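Local structure of xylooligosaccharide oxidase (Myceliophthora thermophila, 5L6G) at residues Leu347-Leu352 with Gly438-Ser443; Pro454-Asp457 with Glu463-Tyr466; Gly161-His166 with Gly177-Trp182; Trp253-Glu258 with Leu301-Ala306. The protein oxidises the C1 hydroxyl of xylooligosaccharides and related sugars to lactones, using a bicovalently bound FAD and passing the electrons to molecular oxygen to give hydrogen peroxide. One frame throughout, in Å; residues are numbered along the deposited sequence.

Contact 1 of 4, residues Leu347-Leu352 with Gly438-Ser443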
loop_
_atom_site.group_PDB
_atom_site.type_symbol
_atom_site.label_atom_id
_atom_site.label_comp_id
_atom_site.label_asym_id
_atom_site.label_seq_id
_atom_site.Cartn_x
_atom_site.Cartn_y
_atom_site.Cartn_z
ATOM N N LEU A 347 -2.612 7.418 -8.498
ATOM C CA LEU A 347 -2.183 8.772 -8.608
ATOM C C LEU A 347 -2.161 9.380 -7.218
ATOM O O LEU A 347 -2.873 8.941 -6.303
ATOM C CB LEU A 347 -3.160 9.609 -9.450
ATOM C CG LEU A 347 -2.978 9.788 -10.948
ATOM C CD1 LEU A 347 -4.130 10.654 -11.436
ATOM C CD2 LEU A 347 -1.676 10.446 -11.308
ATOM N N VAL A 348 -1.317 10.392 -7.102
ATOM C CA VAL A 348 -1.365 11.365 -6.029
ATOM C C VAL A 348 -1.450 12.695 -6.749
ATOM O O VAL A 348 -0.711 12.934 -7.707
ATOM C CB VAL A 348 -0.100 11.318 -5.171
ATOM C CG1 VAL A 348 -0.112 12.419 -4.116
ATOM C CG2 VAL A 348 0.019 9.950 -4.509
ATOM N N THR A 349 -2.384 13.543 -6.348
ATOM C CA THR A 349 -2.511 14.837 -6.969
ATOM C C THR A 349 -2.735 15.918 -5.909
ATOM O O THR A 349 -3.154 15.654 -4.770
ATOM C CB THR A 349 -3.688 14.942 -7.988
ATOM O OG1 THR A 349 -4.944 15.063 -7.298
ATOM C CG2 THR A 349 -3.753 13.811 -9.004
ATOM N N SER A 350 -2.455 17.138 -6.326
ATOM C CA SER A 350 -2.925 18.336 -5.644
ATOM C C SER A 350 -4.429 18.466 -5.850
ATOM O O SER A 350 -5.072 17.576 -6.407
ATOM C CB SER A 350 -2.217 19.541 -6.261
ATOM O OG SER A 350 -2.499 19.604 -7.659
ATOM N N ALA A 351 -5.000 19.583 -5.411
ATOM C CA ALA A 351 -6.310 19.975 -5.920
ATOM C C ALA A 351 -6.227 20.045 -7.454
ATOM O O ALA A 351 -5.172 20.281 -8.024
ATOM C CB ALA A 351 -6.753 21.300 -5.338
ATOM N N LEU A 352 -7.344 19.805 -8.111
ATOM C CA LEU A 352 -7.394 19.762 -9.563
ATOM C C LEU A 352 -7.993 21.056 -10.107
ATOM O O LEU A 352 -9.013 21.516 -9.614
ATOM C CB LEU A 352 -8.261 18.580 -9.989
ATOM C CG LEU A 352 -7.758 17.217 -9.505
ATOM C CD1 LEU A 352 -8.648 16.097 -10.000
ATOM C CD2 LEU A 352 -6.334 17.003 -9.934
ATOM N N GLY A 438 -2.438 15.524 -17.950
ATOM C CA GLY A 438 -2.377 16.512 -19.019
ATOM C C GLY A 438 -2.472 17.941 -18.508
ATOM O O GLY A 438 -1.939 18.865 -19.128
ATOM N N GLY A 439 -3.124 18.132 -17.361
ATOM C CA GLY A 439 -3.342 19.458 -16.825
ATOM C C GLY A 439 -2.621 19.760 -15.531
ATOM O O GLY A 439 -2.908 20.775 -14.915
ATOM N N LEU A 440 -1.683 18.901 -15.119
ATOM C CA LEU A 440 -0.919 19.114 -13.888
ATOM C C LEU A 440 0.574 19.075 -14.196
ATOM O O LEU A 440 1.023 18.184 -14.930
ATOM C CB LEU A 440 -1.229 18.025 -12.875
ATOM C CG LEU A 440 -2.687 17.879 -12.432
ATOM C CD1 LEU A 440 -2.852 16.600 -11.640
ATOM C CD2 LEU A 440 -3.115 19.073 -11.613
ATOM N N ASP A 441 1.344 20.013 -13.651
ATOM C CA ASP A 441 2.792 19.921 -13.748
ATOM C C ASP A 441 3.230 18.651 -13.007
ATOM O O ASP A 441 2.537 18.165 -12.115
ATOM C CB ASP A 441 3.493 21.114 -13.102
ATOM C CG ASP A 441 5.000 21.103 -13.352
ATOM O OD1 ASP A 441 5.360 21.428 -14.498
ATOM O OD2 ASP A 441 5.826 20.750 -12.442
ATOM N N SER A 442 4.409 18.152 -13.356
ATOM C CA SER A 442 4.951 16.966 -12.711
ATOM C C SER A 442 5.247 17.171 -11.227
ATOM O O SER A 442 5.355 16.218 -10.491
ATOM C CB SER A 442 6.209 16.513 -13.448
ATOM O OG SER A 442 7.157 17.569 -13.448
ATOM N N SER A 443 5.384 18.408 -10.788
ATOM C CA SER A 443 5.471 18.707 -9.362
ATOM C C SER A 443 4.142 18.551 -8.622
ATOM O O SER A 443 4.112 18.601 -7.387
ATOM C CB SER A 443 6.015 20.127 -9.152
ATOM O OG SER A 443 5.058 21.083 -9.543
#
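Leu440 packs against the end of strand 341-349 and the turn that follows it, touching Thr349, Ser350 and Leu352. Both methyls touch Leu352, while CD1 also meets Thr349 and CD2 the Ser350 hydroxyl. CD1 of Leu440 sits 3.9 Å from CG2 of Thr349, the two side chains crossing at about a right angle, and also lies 3.9 Å from CD2 of Leu352. CD2 of Leu440 is 4.0 Å from OG of Ser350, a van der Waals approach. A branched aliphatic side chain suits this place because it can touch several partners at once.

The second shell fixes these partners. OG1 of Thr349 donates to the carbonyl O of Ser350 at 2.7 Å, in the carbonyl plane and on a lone pair; with chi1 at 77° this leaves CG2 beside the backbone N and presented to Leu440. OG1 of Thr349 is also hydrogen-bonded to Tyr411 OH. OG of Ser350 in turn bonds to O of Ala351 at 2.8 Å, tightening the turn where the strand ends. Beyond Leu440, OD2 of Asp441 accepts from N of Ser443, closing an Asx turn, and from OG of Ser443 on the opposite face of the carboxylate plane. Having an alanine at Thr349 would probably leave a gap beside Leu440 CD1, and Ser350 O and Tyr411 OH without the hydroxyl that joins them.

Strand 341-349 runs between strands 409-417 and 445-446 of the large antiparallel sheet; Phe436 of helix 426-437 and Trp253 of helix 246-261 pack on Leu352.

Contact 2 of 4, residues Pro454-Asp457 with Glu463-Tyr466. With XYP (beta-D-xylopyranose), chain I.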
loop_
_atom_site.group_PDB
_atom_site.type_symbol
_atom_site.label_atom_id
_atom_site.label_comp_id
_atom_site.label_asym_id
_atom_site.label_seq_id
_atom_site.Cartn_x
_atom_site.Cartn_y
_atom_site.Cartn_z
ATOM N N PRO A 454 2.536 -1.988 -13.472
ATOM C CA PRO A 454 3.628 -2.448 -14.341
ATOM C C PRO A 454 3.571 -1.866 -15.746
ATOM O O PRO A 454 4.424 -2.194 -16.570
ATOM C CB PRO A 454 3.439 -3.965 -14.364
ATOM C CG PRO A 454 1.980 -4.162 -14.106
ATOM C CD PRO A 454 1.547 -3.041 -13.210
ATOM N N GLY A 455 2.592 -1.007 -16.021
ATOM C CA GLY A 455 2.534 -0.279 -17.295
ATOM C C GLY A 455 3.616 0.786 -17.404
ATOM O O GLY A 455 3.940 1.231 -18.505
ATOM N N LEU A 456 4.170 1.206 -16.271
ATOM C CA LEU A 456 5.220 2.233 -16.252
ATOM C C LEU A 456 6.553 1.567 -16.527
ATOM O O LEU A 456 6.871 0.552 -15.903
ATOM C CB LEU A 456 5.299 2.907 -14.886
ATOM C CG LEU A 456 3.985 3.399 -14.289
ATOM C CD1 LEU A 456 4.173 3.711 -12.818
ATOM C CD2 LEU A 456 3.431 4.608 -15.057
ATOM N N ASP A 457 7.349 2.151 -17.418
ATOM C CA ASP A 457 8.723 1.672 -17.579
ATOM C C ASP A 457 9.548 2.032 -16.346
ATOM O O ASP A 457 9.120 2.824 -15.493
ATOM C CB ASP A 457 9.382 2.090 -18.915
ATOM C CG ASP A 457 9.707 3.579 -19.026
ATOM O OD1 ASP A 457 10.062 4.259 -18.032
ATOM O OD2 ASP A 457 9.667 4.059 -20.187
ATOM N N GLU A 463 10.563 7.699 -11.030
ATOM C CA GLU A 463 10.313 9.134 -10.990
ATOM C C GLU A 463 8.970 9.447 -10.355
ATOM O O GLU A 463 8.895 10.282 -9.452
ATOM C CB GLU A 463 10.439 9.765 -12.370
ATOM C CG GLU A 463 11.896 9.771 -12.819
ATOM C CD GLU A 463 12.181 10.522 -14.106
ATOM O OE1 GLU A 463 11.234 10.972 -14.785
ATOM O OE2 GLU A 463 13.392 10.651 -14.436
ATOM N N VAL A 464 7.934 8.751 -10.801
ATOM C CA VAL A 464 6.586 9.031 -10.328
ATOM C C VAL A 464 6.312 8.489 -8.933
ATOM O O VAL A 464 5.508 9.075 -8.188
ATOM C CB VAL A 464 5.494 8.566 -11.318
ATOM C CG1 VAL A 464 5.643 9.277 -12.656
ATOM C CG2 VAL A 464 5.466 7.046 -11.474
ATOM N N TYR A 465 6.943 7.370 -8.577
ATOM C CA TYR A 465 6.756 6.788 -7.254
ATOM C C TYR A 465 7.459 7.553 -6.152
ATOM O O TYR A 465 6.938 7.631 -5.048
ATOM C CB TYR A 465 7.269 5.345 -7.203
ATOM C CG TYR A 465 6.478 4.298 -7.954
ATOM C CD1 TYR A 465 5.098 4.388 -8.145
ATOM C CD2 TYR A 465 7.128 3.165 -8.443
ATOM C CE1 TYR A 465 4.396 3.391 -8.836
ATOM C CE2 TYR A 465 6.436 2.169 -9.111
ATOM C CZ TYR A 465 5.078 2.283 -9.311
ATOM O OH TYR A 465 4.428 1.279 -9.993
ATOM N N TYR A 466 8.640 8.108 -6.450
ATOM C CA TYR A 466 9.506 8.702 -5.440
ATOM C C TYR A 466 9.839 10.186 -5.624
ATOM O O TYR A 466 10.336 10.833 -4.674
ATOM C CB TYR A 466 10.776 7.884 -5.335
ATOM C CG TYR A 466 10.508 6.424 -5.108
ATOM C CD1 TYR A 466 9.869 5.990 -3.963
ATOM C CD2 TYR A 466 10.861 5.480 -6.067
ATOM C CE1 TYR A 466 9.627 4.647 -3.746
ATOM C CE2 TYR A 466 10.625 4.135 -5.861
ATOM C CZ TYR A 466 9.996 3.720 -4.711
ATOM O OH TYR A 466 9.763 2.380 -4.516
HETATM O O1 XYP I . 1.397 -6.234 -17.297
HETATM C C1 XYP I . 1.564 -5.000 -17.956
HETATM C C2 XYP I . 1.401 -5.223 -19.461
HETATM C C3 XYP I . 1.513 -3.890 -20.159
HETATM C C4 XYP I . 0.449 -2.966 -19.601
HETATM C C5 XYP I . 0.589 -2.845 -18.100
HETATM O O2 XYP I . 2.386 -6.141 -19.973
HETATM O O3 XYP I . 1.294 -4.031 -21.560
HETATM O O4 XYP I . 0.592 -1.702 -20.240
HETATM O O5 XYP I . 0.547 -4.134 -17.485
#
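Leu456 and Val464 make the closest backbone approach here, yet their CA atoms stay 9.1 Å apart, so side chains must bridge the distance. Pro454 and Gly455 form a turn with helix-like backbone angles, the chain becomes extended at Leu456, and Asp457 then takes the N-cap of helix 458-466, its OD1 receiving the N-H of Glu460. The segment 463-466 is the last part of that helix.

CD1 of Leu456 does the touching. It meets CG2 of Val464 tip to tip at 3.8 Å and lies obliquely against the phenol end of Tyr465, 3.7 Å from its OH. A leucine fits because its end methyl can fill the corner between a beta-branched residue and a ring. With chi1 at -71°, CG of Tyr465 is anti to its carbonyl carbon, and the ring extends back toward the loop. Its hydroxyl is gripped by Gln490 OE1 and Asp453 N, while Gln490 NE2 also holds the carbonyl of Leu456, so one amide ties ring and loop together. On the loop's other flank, Gly455 CA comes within 3.3 Å of C5 of a bound xylose; a beta carbon would crowd the sugar, which Arg56 also holds.

The backbone of Val464 bonds to that of Met447, just past strand 445-446, and Tyr466 packs on Leu473 of helix 470-480.

Contact 3 of 4, residues Gly161-His166 with Gly177-Trp182. With FAD (flavin-adenine dinucleotide), chain D; XYP (beta-D-xylopyranose), chain J.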
loop_
_atom_site.group_PDB
_atom_site.type_symbol
_atom_site.label_atom_id
_atom_site.label_comp_id
_atom_site.label_asym_id
_atom_site.label_seq_id
_atom_site.Cartn_x
_atom_site.Cartn_y
_atom_site.Cartn_z
ATOM N N GLY A 161 4.916 -6.432 5.229
ATOM C CA GLY A 161 6.169 -6.177 4.540
ATOM C C GLY A 161 6.057 -5.158 3.434
ATOM O O GLY A 161 6.672 -4.074 3.488
ATOM N N GLY A 162 5.264 -5.466 2.424
ATOM C CA GLY A 162 5.150 -4.554 1.286
ATOM C C GLY A 162 4.359 -3.325 1.672
ATOM O O GLY A 162 4.621 -2.206 1.233
ATOM N N HIS A 163 3.373 -3.534 2.514
ATOM C CA HIS A 163 2.480 -2.461 2.862
ATOM C C HIS A 163 3.196 -1.338 3.597
ATOM O O HIS A 163 3.126 -0.182 3.160
ATOM C CB HIS A 163 1.325 -3.035 3.673
ATOM C CG HIS A 163 0.257 -2.049 3.991
ATOM N ND1 HIS A 163 -0.691 -1.642 3.077
ATOM C CD2 HIS A 163 -0.046 -1.430 5.156
ATOM C CE1 HIS A 163 -1.523 -0.801 3.666
ATOM N NE2 HIS A 163 -1.161 -0.675 4.931
ATOM N N SER A 164 3.869 -1.657 4.701
ATOM C CA SER A 164 4.431 -0.622 5.591
ATOM C C SER A 164 5.677 0.020 5.005
ATOM O O SER A 164 6.023 1.132 5.360
ATOM C CB SER A 164 4.744 -1.168 6.990
ATOM O OG SER A 164 5.820 -2.098 6.971
ATOM N N LEU A 165 6.340 -0.672 4.097
ATOM C CA LEU A 165 7.589 -0.162 3.551
ATOM C C LEU A 165 7.386 0.812 2.402
ATOM O O LEU A 165 8.331 1.483 2.000
ATOM C CB LEU A 165 8.521 -1.305 3.126
ATOM C CG LEU A 165 9.075 -2.160 4.278
ATOM C CD1 LEU A 165 9.841 -3.339 3.713
ATOM C CD2 LEU A 165 9.926 -1.343 5.248
ATOM N N HIS A 166 6.173 0.912 1.895
ATOM C CA HIS A 166 5.904 1.864 0.835
ATOM C C HIS A 166 4.799 2.838 1.127
ATOM O O HIS A 166 4.379 3.560 0.219
ATOM C CB HIS A 166 5.579 1.128 -0.435
ATOM C CG HIS A 166 6.612 0.119 -0.796
ATOM N ND1 HIS A 166 6.568 -1.175 -0.337
ATOM C CD2 HIS A 166 7.733 0.220 -1.539
ATOM C CE1 HIS A 166 7.616 -1.836 -0.796
ATOM N NE2 HIS A 166 8.328 -1.016 -1.540
ATOM N N GLY A 177 -1.905 8.753 10.264
ATOM C CA GLY A 177 -0.806 8.638 9.327
ATOM C C GLY A 177 -0.782 7.322 8.597
ATOM O O GLY A 177 -1.769 6.584 8.552
ATOM N N LEU A 178 0.341 7.051 7.970
ATOM C CA LEU A 178 0.474 5.865 7.144
ATOM C C LEU A 178 1.055 4.753 8.001
ATOM O O LEU A 178 1.604 5.021 9.060
ATOM C CB LEU A 178 1.387 6.144 5.956
ATOM C CG LEU A 178 0.942 7.251 5.005
ATOM C CD1 LEU A 178 2.015 7.539 3.968
ATOM C CD2 LEU A 178 -0.373 6.876 4.345
ATOM N N ALA A 179 0.959 3.513 7.530
ATOM C CA ALA A 179 1.584 2.386 8.237
ATOM C C ALA A 179 3.075 2.629 8.453
ATOM O O ALA A 179 3.605 2.351 9.529
ATOM C CB ALA A 179 1.357 1.089 7.472
ATOM N N VAL A 180 3.737 3.159 7.424
ATOM C CA VAL A 180 5.158 3.480 7.470
ATOM C C VAL A 180 5.518 4.432 8.623
ATOM O O VAL A 180 6.615 4.392 9.167
ATOM C CB VAL A 180 5.645 4.059 6.126
ATOM C CG1 VAL A 180 5.133 5.471 5.887
ATOM C CG2 VAL A 180 7.148 4.041 6.061
ATOM N N ASP A 181 4.566 5.245 9.030
ATOM C CA ASP A 181 4.778 6.197 10.122
ATOM C C ASP A 181 4.807 5.587 11.503
ATOM O O ASP A 181 5.176 6.251 12.481
ATOM C CB ASP A 181 3.701 7.275 10.060
ATOM C CG ASP A 181 3.782 8.080 8.785
ATOM O OD1 ASP A 181 4.926 8.342 8.359
ATOM O OD2 ASP A 181 2.727 8.439 8.217
ATOM N N TRP A 182 4.404 4.327 11.610
ATOM C CA TRP A 182 4.387 3.661 12.910
ATOM C C TRP A 182 5.596 2.753 13.097
ATOM O O TRP A 182 5.807 2.206 14.182
ATOM C CB TRP A 182 3.047 2.948 13.087
ATOM C CG TRP A 182 2.048 3.972 13.189
ATOM C CD1 TRP A 182 1.409 4.582 12.172
ATOM C CD2 TRP A 182 1.648 4.639 14.381
ATOM N NE1 TRP A 182 0.614 5.586 12.648
ATOM C CE2 TRP A 182 0.734 5.634 14.010
ATOM C CE3 TRP A 182 1.976 4.486 15.737
ATOM C CZ2 TRP A 182 0.118 6.459 14.936
ATOM C CZ3 TRP A 182 1.366 5.307 16.652
ATOM C CH2 TRP A 182 0.451 6.286 16.251
HETATM P PA FAD D . 4.244 -8.424 -1.520
HETATM O O1A FAD D . 4.643 -9.608 -0.670
HETATM O O2A FAD D . 3.793 -8.722 -2.914
HETATM O O5B FAD D . 5.356 -7.315 -1.459
HETATM C C5B FAD D . 5.259 -6.055 -2.129
HETATM C C4B FAD D . 6.639 -5.466 -2.314
HETATM O O4B FAD D . 7.249 -5.279 -1.034
HETATM C C3B FAD D . 7.567 -6.377 -3.101
HETATM O O3B FAD D . 8.495 -5.590 -3.818
HETATM C C2B FAD D . 8.296 -7.140 -2.026
HETATM O O2B FAD D . 9.532 -7.697 -2.457
HETATM C C1B FAD D . 8.434 -6.080 -0.956
HETATM N N9A FAD D . 8.547 -6.697 0.367
HETATM C C8A FAD D . 7.713 -7.547 0.960
HETATM N N7A FAD D . 8.180 -7.908 2.179
HETATM C C5A FAD D . 9.325 -7.243 2.336
HETATM C C6A FAD D . 10.343 -7.190 3.382
HETATM N N6A FAD D . 10.122 -7.924 4.490
HETATM N N1A FAD D . 11.426 -6.416 3.161
HETATM C C2A FAD D . 11.602 -5.688 2.055
HETATM N N3A FAD D . 10.689 -5.691 1.039
HETATM C C4A FAD D . 9.564 -6.450 1.152
HETATM N N1 FAD D . -2.694 -0.442 0.129
HETATM C C2 FAD D . -3.008 0.665 0.873
HETATM O O2 FAD D . -2.163 1.599 0.968
HETATM N N3 FAD D . -4.192 0.749 1.530
HETATM C C4 FAD D . -5.116 -0.241 1.499
HETATM O O4 FAD D . -6.224 -0.178 2.104
HETATM C C4X FAD D . -4.852 -1.464 0.711
HETATM N N5 FAD D . -5.726 -2.509 0.619
HETATM C C5X FAD D . -5.451 -3.661 -0.098
HETATM C C6 FAD D . -6.342 -4.740 -0.163
HETATM C C7 FAD D . -6.016 -5.876 -0.922
HETATM C C7M FAD D . -7.015 -7.006 -0.981
HETATM C C8 FAD D . -4.695 -5.981 -1.633
HETATM C C8M FAD D . -4.285 -7.232 -2.402
HETATM C C9 FAD D . -3.822 -4.902 -1.542
HETATM C C9A FAD D . -4.149 -3.740 -0.820
HETATM N N10 FAD D . -3.274 -2.624 -0.738
HETATM C C10 FAD D . -3.564 -1.478 0.005
HETATM C "C1'" FAD D . -1.983 -2.607 -1.418
HETATM C "C2'" FAD D . -0.871 -3.097 -0.546
HETATM O "O2'" FAD D . -0.531 -2.032 0.346
HETATM C "C3'" FAD D . 0.306 -3.356 -1.470
HETATM O "O3'" FAD D . -0.037 -4.304 -2.488
HETATM C "C4'" FAD D . 1.470 -3.891 -0.631
HETATM O "O4'" FAD D . 2.703 -3.484 -1.240
HETATM C "C5'" FAD D . 1.359 -5.390 -0.512
HETATM O "O5'" FAD D . 2.200 -5.849 0.548
HETATM P P FAD D . 2.495 -7.398 0.617
HETATM O O1P FAD D . 3.539 -7.698 1.645
HETATM O O2P FAD D . 1.208 -8.155 0.713
HETATM O O3P FAD D . 2.964 -7.688 -0.886
HETATM O O1 XYP J . 0.059 11.272 14.474
HETATM C C1 XYP J . 1.419 10.889 14.233
HETATM C C2 XYP J . 1.967 10.131 15.442
HETATM C C3 XYP J . 3.350 9.546 15.160
HETATM C C4 XYP J . 3.365 8.830 13.809
HETATM C C5 XYP J . 2.793 9.721 12.708
HETATM O O2 XYP J . 2.023 11.038 16.548
HETATM O O3 XYP J . 3.748 8.632 16.199
HETATM O O4 XYP J . 4.709 8.455 13.492
HETATM O O5 XYP J . 1.463 10.080 13.054
#
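His163 and Ala179 meet with the imidazole ring lying obliquely to the methyl: CD2 of His163 is 3.7 Å from CB of Ala179. The ring turns its ND1 edge to the cofactor. ND1 of His163 shares a hydrogen bond of 2.8 Å and 163° with O2' of the FAD ribityl chain, which lies at the ring edge, near its plane, as flavin N1 also does. With chi1 at -175°, CG of His163 lies opposite the backbone N, which places the ring between Ala179 and the flavin. NE2 is bonded to Gly153 N, so both nitrogens are engaged and the ring is unlikely to turn.

One residue on, Ser164 CB packs 4.1 Å from Ala179 CB, its OG bonded back to Val160 O, and the carbonyl O of Ser164 is pressed tightly against CB of Val180 at 3.0 Å. The small Ala179 leaves room for the chains to come close, CA of Ser164 to CA of Val180 being 4.6 Å. Were a leucine to stand in place of His163, FAD O2' and Gly153 N would probably be left without their mate.

Gly161 and Gly162 have no beta carbon to collide with FAD, and N of Gly162 donates to the phosphate O1P at 2.9 Å. Near the start of helix 160-165, the helix dipole probably adds to this grip on the diphosphate's negative charge.

Contact 4 of 4, residues Trp253-Glu258 with Leu301-Ala306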
loop_
_atom_site.group_PDB
_atom_site.type_symbol
_atom_site.label_atom_id
_atom_site.label_comp_id
_atom_site.label_asym_id
_atom_site.label_seq_id
_atom_site.Cartn_x
_atom_site.Cartn_y
_atom_site.Cartn_z
ATOM N N TRP A 253 -16.873 17.538 -6.847
ATOM C CA TRP A 253 -15.482 17.370 -6.530
ATOM C C TRP A 253 -14.850 18.713 -6.248
ATOM O O TRP A 253 -14.025 18.819 -5.347
ATOM C CB TRP A 253 -14.788 16.677 -7.706
ATOM C CG TRP A 253 -13.453 16.092 -7.467
ATOM C CD1 TRP A 253 -12.504 16.474 -6.563
ATOM C CD2 TRP A 253 -12.879 15.035 -8.227
ATOM N NE1 TRP A 253 -11.382 15.693 -6.701
ATOM C CE2 TRP A 253 -11.585 14.815 -7.734
ATOM C CE3 TRP A 253 -13.344 14.256 -9.294
ATOM C CZ2 TRP A 253 -10.745 13.831 -8.257
ATOM C CZ3 TRP A 253 -12.515 13.293 -9.824
ATOM C CH2 TRP A 253 -11.232 13.074 -9.294
ATOM N N GLY A 254 -15.235 19.739 -7.008
ATOM C CA GLY A 254 -14.675 21.076 -6.818
ATOM C C GLY A 254 -14.962 21.548 -5.401
ATOM O O GLY A 254 -14.080 22.105 -4.727
ATOM N N ALA A 255 -16.197 21.321 -4.945
ATOM C CA ALA A 255 -16.570 21.674 -3.587
ATOM C C ALA A 255 -15.784 20.853 -2.575
ATOM O O ALA A 255 -15.325 21.390 -1.575
ATOM C CB ALA A 255 -18.049 21.466 -3.359
ATOM N N LEU A 256 -15.681 19.550 -2.834
ATOM C CA LEU A 256 -15.052 18.645 -1.897
ATOM C C LEU A 256 -13.576 18.989 -1.686
ATOM O O LEU A 256 -13.086 18.998 -0.551
ATOM C CB LEU A 256 -15.196 17.207 -2.382
ATOM C CG LEU A 256 -14.692 16.077 -1.482
ATOM C CD1 LEU A 256 -15.520 15.979 -0.203
ATOM C CD2 LEU A 256 -14.754 14.789 -2.269
ATOM N N GLN A 257 -12.848 19.247 -2.775
ATOM C CA GLN A 257 -11.437 19.589 -2.631
ATOM C C GLN A 257 -11.225 20.913 -1.924
ATOM O O GLN A 257 -10.286 21.044 -1.136
ATOM C CB GLN A 257 -10.705 19.574 -3.973
ATOM C CG GLN A 257 -11.035 20.676 -4.939
ATOM C CD GLN A 257 -10.348 20.465 -6.268
ATOM O OE1 GLN A 257 -9.684 19.432 -6.488
ATOM N NE2 GLN A 257 -10.496 21.445 -7.172
ATOM N N GLU A 258 -12.075 21.894 -2.208
ATOM C CA GLU A 258 -11.983 23.180 -1.541
ATOM C C GLU A 258 -12.244 23.004 -0.029
ATOM O O GLU A 258 -11.499 23.534 0.801
ATOM C CB GLU A 258 -12.950 24.180 -2.200
ATOM C CG GLU A 258 -12.849 25.595 -1.696
ATOM C CD GLU A 258 -13.824 26.544 -2.388
ATOM O OE1 GLU A 258 -14.093 26.357 -3.595
ATOM O OE2 GLU A 258 -14.288 27.498 -1.711
ATOM N N LEU A 301 -22.193 18.056 4.463
ATOM C CA LEU A 301 -23.513 17.683 3.939
ATOM C C LEU A 301 -24.251 18.902 3.364
ATOM O O LEU A 301 -24.849 18.823 2.290
ATOM C CB LEU A 301 -24.365 17.017 5.019
ATOM C CG LEU A 301 -23.930 15.671 5.613
ATOM C CD1 LEU A 301 -24.951 15.253 6.664
ATOM C CD2 LEU A 301 -23.764 14.583 4.559
ATOM N N ALA A 302 -24.170 20.029 4.069
ATOM C CA ALA A 302 -24.777 21.282 3.617
ATOM C C ALA A 302 -24.103 21.785 2.342
ATOM O O ALA A 302 -24.767 22.251 1.425
ATOM C CB ALA A 302 -24.693 22.333 4.714
ATOM N N LEU A 303 -22.786 21.667 2.287
ATOM C CA LEU A 303 -22.013 22.085 1.128
ATOM C C LEU A 303 -22.354 21.268 -0.123
ATOM O O LEU A 303 -22.549 21.832 -1.195
ATOM C CB LEU A 303 -20.523 21.970 1.445
ATOM C CG LEU A 303 -19.558 22.464 0.384
ATOM C CD1 LEU A 303 -19.641 23.981 0.286
ATOM C CD2 LEU A 303 -18.146 22.003 0.734
ATOM N N LEU A 304 -22.412 19.944 0.018
ATOM C CA LEU A 304 -22.749 19.049 -1.088
ATOM C C LEU A 304 -24.251 18.841 -1.291
ATOM O O LEU A 304 -24.663 18.193 -2.251
ATOM C CB LEU A 304 -22.131 17.681 -0.846
ATOM C CG LEU A 304 -20.608 17.641 -0.731
ATOM C CD1 LEU A 304 -20.185 16.222 -0.454
ATOM C CD2 LEU A 304 -19.955 18.163 -1.993
ATOM N N ASP A 305 -25.051 19.360 -0.378
ATOM C CA ASP A 305 -26.474 19.094 -0.342
ATOM C C ASP A 305 -26.725 17.585 -0.432
ATOM O O ASP A 305 -27.377 17.105 -1.356
ATOM C CB ASP A 305 -27.201 19.837 -1.465
ATOM C CG ASP A 305 -28.692 19.798 -1.302
ATOM O OD1 ASP A 305 -29.169 19.625 -0.158
ATOM O OD2 ASP A 305 -29.391 19.937 -2.320
ATOM N N ALA A 306 -26.185 16.858 0.541
ATOM C CA ALA A 306 -26.260 15.412 0.556
ATOM C C ALA A 306 -26.702 14.924 1.919
ATOM O O ALA A 306 -26.768 15.686 2.890
ATOM C CB ALA A 306 -24.916 14.814 0.177
#
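Where Ala255 meets Leu303 and Leu304, aromatic rings play no part: the Trp253 indole and the Gln257 amide serve other neighbours, Gln257 NE2 bonding to Leu352 O. The indole, turned away from segment 301-306, meets the ring of Phe409 with planes at about 80° and is further packed by Trp243 and by Leu357, Val360 and Trp364 of helix 354-368. The flat group that does join in is the peptide of Ala255, whose O lies 3.7 Å from CD2 of Leu303.

The CB of Ala255 points at the second helix and is touched by two leucine methyls, CD2 of Leu303 and CD2 of Leu304, each 4.1 Å away. With chi1 at -176°, Leu303 extends along its carbonyl side toward the alanine. A small residue lets the backbones approach, CA of Ala255 to CA of Leu304 being 7.2 Å.

Helix 290-304 ends here in a Schellman motif: Ala306 N bonds to Leu301 O at 3.0 Å, Asp305 N bonds weakly to Ala302 O, and Asp305 takes positive phi, which aspartate tolerates fairly well.

The contact is van der Waals packing, mostly between methyls, with one carbonyl O against a methyl; it joins helix 246-261 to helix 290-304 at the surface without a directional bond between the two segments.

In the fold
Along the chain the order is contact 3, contact 4, contact 1, contact 2. Contact 3 belongs to the FAD-binding domain; contacts 1 and 4 lie on the eight-stranded antiparallel sheet and its helices, with centres about 20 Å apart, and touch directly, Gln257 NE2 reaching Leu352 O at 2.9 Å. Contact 2 lies in the berberine-like range that returns toward the flavin: its centre is about 19 Å from that of contact 3, and Tyr466 packs on His166. Contacts 2 and 4 have the most distant centres, about 32 Å apart. Contacts 2 and 3 thus lie near the flavin, contact 1 is on the sheet that carries the substrate-binding Glu412, and contact 4 is remote from the annotated sites.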